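Local coordinates for protein ribonucleoside-diphosphate reductase (Pseudomonas aeruginosa, PDB 5IM3) that probably reduces ribonucleoside diphosphates to the deoxyribonucleotides needed for DNA synthesis, and binds dATP in its N-terminal ATP cone and at another site in the large subunit, at residues Arg76-Gln81 / Leu107-Ala112; Lys285-Glu290 / Pro319-Met324; Pro368-Cys373 / Ile638-Tyr643; Ser784-Tyr789 / Ser875-Ile880. All blocks are in the same frame, centred on the assembly; numbering follows the deposited sequence. Where two conformers were deposited one is given.

Contact 1 of 4, residues Arg76-Gln81 / Leu107-Ala112; sequences RRLTEQ and LALMRA
L78 turns its CG anti to its own carbonyl carbon (chi1 -59°), beside the backbone N, and its two methyls reach different parts of the helix that holds A108, L109 and A112. Q81, a turn later, holds CG between the backbone N and the carbonyl carbon (chi1 59°), and its chain then runs out extended toward A108. The L78 methyls divide the work. CD1 meets L109 CD2 at 3.5 Å, with the two leucine side chains crossing at about a right angle. CD2 lies over the backbone of the other helix, 3.5 Å from A108 O. The same L78 CD2 also reaches A112 CB at 4.1 Å. A branched side chain suits this place because one residue can fill both positions. Alanine suits the facing positions, since a lone CB lets the leucine approach the helix backbone, where the CA atoms of L78 and A108 are 5.8 Å apart. At the margin, Q81 NE2 rests 3.5 Å from A108 CB, while R77 brings NH2 to within 3.9 Å of A112 CB, which lies in the plane of the guanidinium at its edge. In both, a terminal nitrogen of a long polar side chain rests on an alanine methyl. The short axes, 9.6 Å apart at closest approach, make an angle of 123°. The contact thereby joins helices 69-88 and 98-111 within the ATP cone. T79 turns to helix 46-60, L109 continues onto F57 of that helix and onto A118 and Y121 of helix 115-138, and M110 packs on M110 of a second subunit.

Contact 2 of 4, residues Lys285-Glu290 / Pro319-Met324; sequences KAIDHE and PQIFFM
I287 and Q320 slide past each other in opposite directions, the isoleucine laying CG2 against Q320 CB at 3.6 Å. With CG2 anti to its backbone N, I287 sends its other branch elsewhere: CG1 lies 3.9 Å from M324 CE, and CD1 continues to I321 CG1 at 4.1 Å. Both of these side chains meet the isoleucine obliquely. M324 has CG anti to its backbone N (chi1 -178°), and the chain then bends at both chi2 and chi3. Its flexible thioether suits a place where a methyl must fit beside I287 and also approach A286 CB at 4.4 Å. I287 lies in an extended link that follows helix 280-286, and the chain after it forms an Asx turn in which D288 OD1 accepts from E290 N at 2.9 Å, on the anti side of the carboxylate and 33° out of its plane. The turn overlaps the start of a 3-10 segment (289-290). The contact lays this link against the first turn of helix 319-330, part of the all-alpha region of the reductase. Q320 suits the place because its aliphatic CB packs on I287 while its amide, after a bend at chi2, reaches polar partners: NE2 bonds to D292 OD1. The Y345 hydroxyl, on helix 337-349, accepts from D288 N and has a weak bond to Q320 OE1, and the Y345 side chain touches I287 and M324.

Contact 3 of 4, residues Pro368-Cys373 / Ile638-Tyr643; sequences PQLSSC and IDINYY
N641 carries the polar part of the contact with L370 and S371, its OD1 accepting from two successive backbone amides. L370 N lies 2.7 Å from N641 OD1, nearly along the C=O axis, whereas S371 N, 3.0 Å from the same oxygen, stands above the carbonyl plane; both bonds are bent at the hydrogen. Chi1 (-168°) carries CG toward the loop, and chi2 of 68° turns OD1 to the two amides. Asparagine suits the place, its one oxygen holding two N-H groups. A backbone bond runs from Y642 N to P368 O (2.9 Å), and Y643 OH donates to I638 O. Apolar contacts flank these. L370 CD1 rests 3.6 Å from I640 CB, and P368 CG lies 4.0 Å from I640 CG2, while the proline ring crosses the Y642 side chain at about a right angle. N641 ND2 sits 3.4 Å above the Y643 ring, toward the rim. The buried amides of L370 and S371 are thus satisfied by one side chain just beyond helix 620-640, which probably helps hold the loop leading into strand 373-377. That loop ends at C373, disulfide-bonded to C602, consistent with the cysteine pair class I reductases oxidise in turnover.

Contact 4 of 4, residues Ser784-Tyr789 / Ser875-Ile880; sequences SIEPTY and SLNLYI
I785 to Y789 and S875 to Y879 point roughly the same way, 34° apart in direction, but the backbones stay separate: the CA atoms of E786 and N877 are 7.4 Å apart, and side chains bridge the interval. Both segments belong to the ten-stranded alpha-beta barrel of the reductase. The loop before strand 792-795 lies beside the entry to strand 878-881, the first strand of a beta-alpha-beta unit completed by helix 885-897 and the parallel strand 906-909. E786 holds the centre. Its chain bends at chi2 (-81°), and its two oxygens find different donors. N877 ND2 gives a weak bond to E786 OE2 at 2.6 Å, the amide plane turned 47° from the carboxylate. Glutamate suits this position because a single carboxylate can face two donors that are two residues apart on the other segment. The other end of the amide, OD1, takes a weak bond from Y905 N. I785 CD1 approaches L876 CD1 at 4.2 Å, the two side chains crossing at about a right angle, and P787 CG comes to 4.3 Å from Y879 CE1. Beyond it Y789 CD1 lies 3.7 Å from Y879 CE2, which meets the Y789 ring at its edge, near the ring plane. Y879 OH donates to E786 OE1, which lies near the plane of the Y879 ring at its edge; the modelled 2.4 Å between these oxygens is very short and doubtful.

Overall arrangement
From the N terminus the chain first closes contact 1, the shortest of the four closures, over 25 residues of the ATP cone, tying helix 69-88 to helix 98-111. Contact 2 follows, joining the link after helix 280-286 to the start of helix 319-330. Contact 3 spans 264 intervening residues and brings the approach to strand 373-377 to the end of helix 620-640. Contact 4 closes 85 residues, bringing the loop before strand 792-795 to the entry and start of strand 878-881. All four lie in series, none nesting or crossing. Contact 1 is remote, its centre 58 Å or more from the others, whereas contacts 3 and 4, in the same domain, come within about 9 Å at their nearest atoms and contacts 2 and 3 within about 11 Å.

Contact 1 of 4, residues Arg76-Gln81 / Leu107-Ala112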
# COMPACT_ATOMS: atom_id res chain seq x y z
N ARG A 76 37.39 35.19 28.96
CA ARG A 76 36.25 35.40 29.84
C ARG A 76 34.98 34.80 29.25
O ARG A 76 34.06 34.45 30.00
CB ARG A 76 36.06 36.89 30.10
CG ARG A 76 37.19 37.52 30.90
CD ARG A 76 36.99 39.02 31.05
NE ARG A 76 35.76 39.35 31.78
CZ ARG A 76 35.32 40.59 32.01
NH1 ARG A 76 36.00 41.63 31.56
NH2 ARG A 76 34.20 40.79 32.68
N ARG A 77 34.90 34.67 27.93
CA ARG A 77 33.78 33.97 27.32
C ARG A 77 33.87 32.47 27.58
O ARG A 77 32.88 31.83 27.94
CB ARG A 77 33.73 34.26 25.82
CG ARG A 77 32.56 33.60 25.10
CD ARG A 77 32.59 33.89 23.60
NE ARG A 77 33.82 33.40 22.97
CZ ARG A 77 34.03 32.13 22.64
NH1 ARG A 77 33.12 31.20 22.89
NH2 ARG A 77 35.18 31.78 22.07
N LEU A 78 35.07 31.90 27.40
CA LEU A 78 35.26 30.48 27.70
C LEU A 78 35.07 30.20 29.18
O LEU A 78 34.45 29.19 29.55
CB LEU A 78 36.65 30.04 27.24
CG LEU A 78 36.96 30.21 25.75
CD1 LEU A 78 38.42 29.88 25.49
CD2 LEU A 78 36.06 29.33 24.90
N THR A 79 35.60 31.07 30.04
CA THR A 79 35.43 30.89 31.48
C THR A 79 33.97 30.94 31.88
O THR A 79 33.55 30.22 32.80
CB THR A 79 36.22 31.96 32.24
OG1 THR A 79 37.61 31.85 31.91
CG2 THR A 79 36.06 31.79 33.75
N GLU A 80 33.17 31.77 31.21
CA GLU A 80 31.76 31.91 31.57
C GLU A 80 30.98 30.64 31.25
O GLU A 80 30.23 30.14 32.10
CB GLU A 80 31.16 33.11 30.84
CG GLU A 80 29.64 33.19 30.90
CD GLU A 80 29.10 33.21 32.32
OE1 GLU A 80 29.89 33.50 33.25
OE2 GLU A 80 27.90 32.94 32.51
N GLN A 81 31.14 30.10 30.04
CA GLN A 81 30.40 28.90 29.68
C GLN A 81 30.89 27.67 30.43
O GLN A 81 30.16 26.67 30.50
CB GLN A 81 30.47 28.67 28.17
CG GLN A 81 31.87 28.51 27.60
CD GLN A 81 31.88 28.56 26.08
OE1 GLN A 81 31.09 29.27 25.46
NE2 GLN A 81 32.77 27.79 25.47
N LEU A 107 37.24 21.31 26.89
CA LEU A 107 36.04 21.23 26.06
C LEU A 107 35.70 22.60 25.47
O LEU A 107 35.42 22.72 24.27
CB LEU A 107 34.87 20.68 26.88
CG LEU A 107 33.52 20.58 26.16
CD1 LEU A 107 33.61 19.65 24.95
CD2 LEU A 107 32.44 20.09 27.12
N ALA A 108 35.72 23.64 26.30
CA ALA A 108 35.37 24.98 25.83
C ALA A 108 36.35 25.46 24.76
O ALA A 108 35.94 25.99 23.72
CB ALA A 108 35.32 25.95 27.00
N LEU A 109 37.65 25.29 25.01
CA LEU A 109 38.65 25.65 24.01
C LEU A 109 38.42 24.89 22.71
O LEU A 109 38.53 25.46 21.62
CB LEU A 109 40.06 25.37 24.54
CG LEU A 109 40.64 26.39 25.52
CD1 LEU A 109 41.81 25.79 26.29
CD2 LEU A 109 41.07 27.65 24.79
N MET A 110 38.09 23.60 22.81
CA MET A 110 37.96 22.76 21.62
C MET A 110 36.72 23.11 20.82
O MET A 110 36.78 23.20 19.59
CB MET A 110 37.94 21.29 22.03
CG MET A 110 39.28 20.77 22.51
SD MET A 110 39.16 19.05 23.03
CE MET A 110 40.84 18.74 23.59
N ARG A 111 35.57 23.30 21.48
CA ARG A 111 34.36 23.63 20.75
C ARG A 111 34.46 24.99 20.07
O ARG A 111 33.75 25.23 19.09
CB ARG A 111 33.14 23.60 21.68
CG ARG A 111 32.80 22.21 22.21
CD ARG A 111 31.41 22.17 22.82
NE ARG A 111 30.38 21.88 21.81
CZ ARG A 111 29.80 20.70 21.64
NH1 ARG A 111 30.12 19.66 22.41
NH2 ARG A 111 28.88 20.54 20.69
N ALA A 112 35.31 25.88 20.58
CA ALA A 112 35.57 27.16 19.96
C ALA A 112 36.55 27.07 18.79
O ALA A 112 36.91 28.11 18.23
CB ALA A 112 36.10 28.15 21.00

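Contact 2 of 4, residues Lys285-Glu290 / Pro319-Met324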
# COMPACT_ATOMS: atom_id res chain seq x y z
N LYS A 285 44.21 -48.74 28.11
CA LYS A 285 45.48 -48.30 27.56
C LYS A 285 45.33 -47.63 26.20
O LYS A 285 46.17 -46.81 25.82
CB LYS A 285 46.44 -49.48 27.44
CG LYS A 285 46.89 -50.06 28.77
CD LYS A 285 47.72 -51.30 28.57
CE LYS A 285 48.19 -51.88 29.89
NZ LYS A 285 48.68 -53.28 29.72
N ALA A 286 44.27 -47.97 25.46
CA ALA A 286 44.07 -47.39 24.14
C ALA A 286 43.64 -45.93 24.21
O ALA A 286 43.72 -45.22 23.19
CB ALA A 286 43.01 -48.19 23.37
N ILE A 287 43.21 -45.45 25.38
CA ILE A 287 42.73 -44.08 25.50
C ILE A 287 43.89 -43.11 25.36
O ILE A 287 44.96 -43.30 25.97
CB ILE A 287 41.99 -43.90 26.84
CG1 ILE A 287 40.70 -44.73 26.85
CG2 ILE A 287 41.67 -42.42 27.08
CD1 ILE A 287 39.95 -44.72 28.17
N ASP A 288 43.69 -42.08 24.55
CA ASP A 288 44.68 -41.03 24.31
C ASP A 288 44.19 -39.76 25.00
O ASP A 288 43.25 -39.11 24.53
CB ASP A 288 44.86 -40.81 22.81
CG ASP A 288 45.96 -39.82 22.48
OD1 ASP A 288 46.38 -39.06 23.38
OD2 ASP A 288 46.39 -39.78 21.31
N HIS A 289 44.83 -39.40 26.12
CA HIS A 289 44.40 -38.24 26.89
C HIS A 289 44.67 -36.93 26.17
O HIS A 289 44.05 -35.91 26.51
CB HIS A 289 45.10 -38.22 28.25
CG HIS A 289 46.50 -37.71 28.19
ND1 HIS A 289 47.56 -38.50 27.80
CD2 HIS A 289 47.02 -36.48 28.46
CE1 HIS A 289 48.68 -37.78 27.85
NE2 HIS A 289 48.37 -36.56 28.24
N GLU A 290 45.57 -36.91 25.19
CA GLU A 290 45.88 -35.67 24.48
C GLU A 290 44.73 -35.22 23.59
O GLU A 290 44.68 -34.03 23.24
CB GLU A 290 47.15 -35.85 23.65
CG GLU A 290 48.44 -35.81 24.46
CD GLU A 290 48.78 -34.41 24.98
OE1 GLU A 290 48.07 -33.45 24.62
OE2 GLU A 290 49.76 -34.28 25.73
N PRO A 319 35.41 -37.13 28.69
CA PRO A 319 35.22 -37.12 27.23
C PRO A 319 35.78 -38.34 26.51
O PRO A 319 35.09 -38.92 25.67
CB PRO A 319 35.94 -35.82 26.81
CG PRO A 319 35.91 -34.96 28.02
CD PRO A 319 36.07 -35.91 29.17
N GLN A 320 37.02 -38.74 26.80
CA GLN A 320 37.58 -39.89 26.11
C GLN A 320 36.89 -41.18 26.51
O GLN A 320 36.82 -42.12 25.71
CB GLN A 320 39.08 -40.00 26.38
CG GLN A 320 39.88 -38.79 25.91
CD GLN A 320 39.61 -38.45 24.45
OE1 GLN A 320 39.83 -39.27 23.56
NE2 GLN A 320 39.12 -37.24 24.21
N ILE A 321 36.36 -41.25 27.73
CA ILE A 321 35.58 -42.42 28.13
C ILE A 321 34.22 -42.39 27.46
O ILE A 321 33.66 -43.45 27.13
CB ILE A 321 35.48 -42.47 29.67
CG1 ILE A 321 36.81 -42.98 30.25
CG2 ILE A 321 34.31 -43.35 30.12
CD1 ILE A 321 36.88 -42.97 31.77
N PHE A 322 33.66 -41.20 27.23
CA PHE A 322 32.44 -41.09 26.44
C PHE A 322 32.63 -41.70 25.05
O PHE A 322 31.84 -42.54 24.62
CB PHE A 322 32.02 -39.62 26.34
CG PHE A 322 30.99 -39.36 25.27
CD1 PHE A 322 29.66 -39.70 25.46
CD2 PHE A 322 31.36 -38.76 24.07
CE1 PHE A 322 28.72 -39.46 24.47
CE2 PHE A 322 30.42 -38.51 23.08
CZ PHE A 322 29.10 -38.86 23.29
N PHE A 323 33.69 -41.28 24.35
CA PHE A 323 33.95 -41.83 23.02
C PHE A 323 34.20 -43.33 23.09
O PHE A 323 33.82 -44.06 22.17
CB PHE A 323 35.14 -41.12 22.37
CG PHE A 323 34.84 -39.72 21.93
CD1 PHE A 323 33.66 -39.42 21.25
CD2 PHE A 323 35.73 -38.69 22.19
CE1 PHE A 323 33.39 -38.13 20.84
CE2 PHE A 323 35.46 -37.39 21.78
CZ PHE A 323 34.28 -37.12 21.10
N MET A 324 34.82 -43.80 24.17
CA MET A 324 35.08 -45.23 24.30
C MET A 324 33.79 -46.00 24.56
O MET A 324 33.63 -47.13 24.09
CB MET A 324 36.10 -45.47 25.42
CG MET A 324 36.50 -46.93 25.61
SD MET A 324 37.25 -47.68 24.15
CE MET A 324 38.86 -46.90 24.15

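Contact 3 of 4, residues Pro368-Cys373 / Ile638-Tyr643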
# COMPACT_ATOMS: atom_id res chain seq x y z
N PRO A 368 19.35 -49.77 23.24
CA PRO A 368 19.83 -48.50 22.68
C PRO A 368 19.05 -48.09 21.44
O PRO A 368 18.95 -48.85 20.47
CB PRO A 368 21.29 -48.79 22.34
CG PRO A 368 21.31 -50.27 22.06
CD PRO A 368 20.24 -50.89 22.91
N GLN A 369 18.51 -46.87 21.47
CA GLN A 369 17.91 -46.26 20.28
C GLN A 369 19.03 -45.57 19.51
O GLN A 369 19.34 -44.40 19.75
CB GLN A 369 16.80 -45.30 20.68
CG GLN A 369 16.11 -44.62 19.51
CD GLN A 369 14.76 -45.22 19.20
OE1 GLN A 369 14.46 -46.37 19.56
NE2 GLN A 369 13.92 -44.44 18.53
N LEU A 370 19.63 -46.29 18.57
CA LEU A 370 20.75 -45.78 17.80
C LEU A 370 20.33 -45.02 16.55
O LEU A 370 21.12 -44.22 16.02
CB LEU A 370 21.69 -46.93 17.39
CG LEU A 370 22.28 -47.72 18.55
CD1 LEU A 370 23.21 -48.80 18.02
CD2 LEU A 370 23.01 -46.81 19.52
N SER A 371 19.11 -45.23 16.07
CA SER A 371 18.56 -44.51 14.93
C SER A 371 17.20 -43.96 15.31
O SER A 371 16.40 -44.66 15.95
CB SER A 371 18.45 -45.41 13.70
OG SER A 371 19.70 -45.99 13.37
N SER A 372 16.93 -42.72 14.91
CA SER A 372 15.69 -42.06 15.32
C SER A 372 15.02 -41.34 14.15
O SER A 372 14.33 -40.33 14.35
CB SER A 372 15.96 -41.07 16.46
OG SER A 372 16.82 -40.03 16.03
N CYS A 373 15.20 -41.86 12.93
CA CYS A 373 14.68 -41.26 11.70
C CYS A 373 13.93 -42.34 10.92
O CYS A 373 14.49 -43.40 10.65
CB CYS A 373 15.83 -40.69 10.86
SG CYS A 373 15.49 -40.25 9.10
N ILE A 638 22.76 -51.16 12.64
CA ILE A 638 21.55 -51.89 12.26
C ILE A 638 21.29 -53.04 13.22
O ILE A 638 20.15 -53.28 13.64
CB ILE A 638 21.68 -52.40 10.81
CG1 ILE A 638 22.10 -51.24 9.88
CG2 ILE A 638 20.39 -53.09 10.37
CD1 ILE A 638 21.10 -50.87 8.84
N ASP A 639 22.34 -53.79 13.57
CA ASP A 639 22.18 -54.97 14.42
C ASP A 639 21.98 -54.61 15.88
O ASP A 639 21.25 -55.32 16.59
CB ASP A 639 23.40 -55.88 14.27
CG ASP A 639 23.63 -56.33 12.84
OD1 ASP A 639 22.64 -56.49 12.10
OD2 ASP A 639 24.80 -56.52 12.47
N ILE A 640 22.62 -53.54 16.36
CA ILE A 640 22.55 -53.20 17.77
C ILE A 640 21.27 -52.45 18.10
O ILE A 640 20.76 -52.54 19.22
CB ILE A 640 23.79 -52.38 18.18
CG1 ILE A 640 25.07 -53.06 17.68
CG2 ILE A 640 23.83 -52.19 19.68
CD1 ILE A 640 25.18 -54.52 18.06
N ASN A 641 20.73 -51.71 17.13
CA ASN A 641 19.58 -50.86 17.38
C ASN A 641 18.42 -51.66 17.96
O ASN A 641 18.07 -52.73 17.45
CB ASN A 641 19.17 -50.17 16.08
CG ASN A 641 18.18 -49.05 16.30
OD1 ASN A 641 18.51 -48.02 16.88
ND2 ASN A 641 16.96 -49.24 15.82
N TYR A 642 17.83 -51.14 19.04
CA TYR A 642 16.64 -51.75 19.62
C TYR A 642 15.40 -51.21 18.92
O TYR A 642 15.21 -50.00 18.81
CB TYR A 642 16.55 -51.47 21.12
CG TYR A 642 15.28 -52.02 21.74
CD1 TYR A 642 15.15 -53.38 22.01
CD2 TYR A 642 14.20 -51.19 22.03
CE1 TYR A 642 13.99 -53.89 22.56
CE2 TYR A 642 13.04 -51.69 22.58
CZ TYR A 642 12.94 -53.04 22.84
OH TYR A 642 11.78 -53.54 23.39
N TYR A 643 14.56 -52.12 18.44
CA TYR A 643 13.43 -51.77 17.59
C TYR A 643 12.12 -51.86 18.38
O TYR A 643 11.83 -52.87 19.01
CB TYR A 643 13.37 -52.69 16.37
CG TYR A 643 14.57 -52.54 15.46
CD1 TYR A 643 14.58 -51.58 14.46
CD2 TYR A 643 15.69 -53.36 15.61
CE1 TYR A 643 15.66 -51.43 13.63
CE2 TYR A 643 16.78 -53.22 14.78
CZ TYR A 643 16.77 -52.25 13.79
OH TYR A 643 17.85 -52.09 12.95

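Contact 4 of 4, residues Ser784-Tyr789 / Ser875-Ile880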
# COMPACT_ATOMS: atom_id res chain seq x y z
N SER A 784 27.34 -29.42 7.74
CA SER A 784 27.20 -30.21 6.52
C SER A 784 27.75 -29.52 5.28
O SER A 784 28.97 -29.42 5.12
CB SER A 784 25.72 -30.59 6.31
OG SER A 784 24.90 -29.44 6.29
N ILE A 785 26.87 -29.06 4.39
CA ILE A 785 27.25 -28.37 3.16
C ILE A 785 26.84 -26.91 3.20
O ILE A 785 26.87 -26.23 2.16
CB ILE A 785 26.67 -29.07 1.92
CG1 ILE A 785 25.17 -29.32 2.10
CG2 ILE A 785 27.41 -30.37 1.66
CD1 ILE A 785 24.50 -29.95 0.90
N GLU A 786 26.45 -26.40 4.36
CA GLU A 786 25.92 -25.05 4.45
C GLU A 786 27.04 -24.02 4.25
O GLU A 786 28.13 -24.18 4.79
CB GLU A 786 25.26 -24.82 5.81
CG GLU A 786 24.07 -25.72 6.10
CD GLU A 786 22.79 -25.23 5.44
OE1 GLU A 786 22.70 -24.02 5.16
OE2 GLU A 786 21.89 -26.06 5.20
N PRO A 787 26.79 -22.96 3.49
CA PRO A 787 27.67 -21.80 3.57
C PRO A 787 27.51 -21.12 4.92
O PRO A 787 26.45 -21.19 5.54
CB PRO A 787 27.19 -20.90 2.42
CG PRO A 787 25.76 -21.27 2.24
CD PRO A 787 25.69 -22.75 2.53
N THR A 788 28.57 -20.47 5.38
CA THR A 788 28.52 -19.75 6.64
C THR A 788 27.32 -18.81 6.65
O THR A 788 27.18 -17.97 5.76
CB THR A 788 29.82 -18.98 6.86
OG1 THR A 788 30.92 -19.88 6.83
CG2 THR A 788 29.80 -18.25 8.20
N TYR A 789 26.46 -18.95 7.66
CA TYR A 789 25.30 -18.07 7.76
C TYR A 789 25.72 -16.65 8.14
O TYR A 789 25.15 -15.68 7.63
CB TYR A 789 24.30 -18.63 8.76
CG TYR A 789 22.97 -17.91 8.75
CD1 TYR A 789 22.06 -18.11 7.72
CD2 TYR A 789 22.63 -17.01 9.75
CE1 TYR A 789 20.84 -17.45 7.70
CE2 TYR A 789 21.42 -16.34 9.74
CZ TYR A 789 20.53 -16.57 8.71
OH TYR A 789 19.32 -15.91 8.68
N SER A 875 20.18 -32.84 2.34
CA SER A 875 19.40 -31.73 2.88
C SER A 875 19.98 -30.41 2.38
O SER A 875 21.12 -30.06 2.71
CB SER A 875 19.40 -31.77 4.40
OG SER A 875 18.84 -32.97 4.87
N LEU A 876 19.20 -29.68 1.59
CA LEU A 876 19.69 -28.51 0.87
C LEU A 876 18.85 -27.29 1.24
O LEU A 876 17.77 -27.08 0.67
CB LEU A 876 19.65 -28.75 -0.63
CG LEU A 876 20.30 -27.65 -1.48
CD1 LEU A 876 21.79 -27.54 -1.18
CD2 LEU A 876 20.06 -27.92 -2.96
N ASN A 877 19.34 -26.49 2.18
CA ASN A 877 18.75 -25.19 2.44
C ASN A 877 19.17 -24.21 1.35
O ASN A 877 20.31 -24.24 0.88
CB ASN A 877 19.16 -24.67 3.81
CG ASN A 877 18.59 -25.50 4.93
OD1 ASN A 877 17.44 -25.94 4.87
ND2 ASN A 877 19.40 -25.74 5.96
N LEU A 878 18.24 -23.35 0.95
CA LEU A 878 18.51 -22.34 -0.07
C LEU A 878 18.29 -20.96 0.52
O LEU A 878 17.33 -20.73 1.26
CB LEU A 878 17.63 -22.54 -1.30
CG LEU A 878 17.95 -23.78 -2.14
CD1 LEU A 878 17.00 -23.87 -3.32
CD2 LEU A 878 19.39 -23.76 -2.64
N TYR A 879 19.21 -20.05 0.20
CA TYR A 879 19.19 -18.68 0.71
C TYR A 879 19.00 -17.74 -0.47
O TYR A 879 19.77 -17.79 -1.44
CB TYR A 879 20.48 -18.37 1.46
CG TYR A 879 20.73 -19.34 2.59
CD1 TYR A 879 21.36 -20.55 2.36
CD2 TYR A 879 20.33 -19.05 3.89
CE1 TYR A 879 21.60 -21.44 3.39
CE2 TYR A 879 20.56 -19.93 4.92
CZ TYR A 879 21.19 -21.13 4.67
OH TYR A 879 21.41 -22.01 5.70
N ILE A 880 17.98 -16.90 -0.40
CA ILE A 880 17.61 -16.02 -1.50
C ILE A 880 17.36 -14.64 -0.93
O ILE A 880 16.40 -14.44 -0.17
CB ILE A 880 16.38 -16.53 -2.26
CG1 ILE A 880 16.68 -17.89 -2.89
CG2 ILE A 880 15.96 -15.51 -3.32
CD1 ILE A 880 15.54 -18.49 -3.68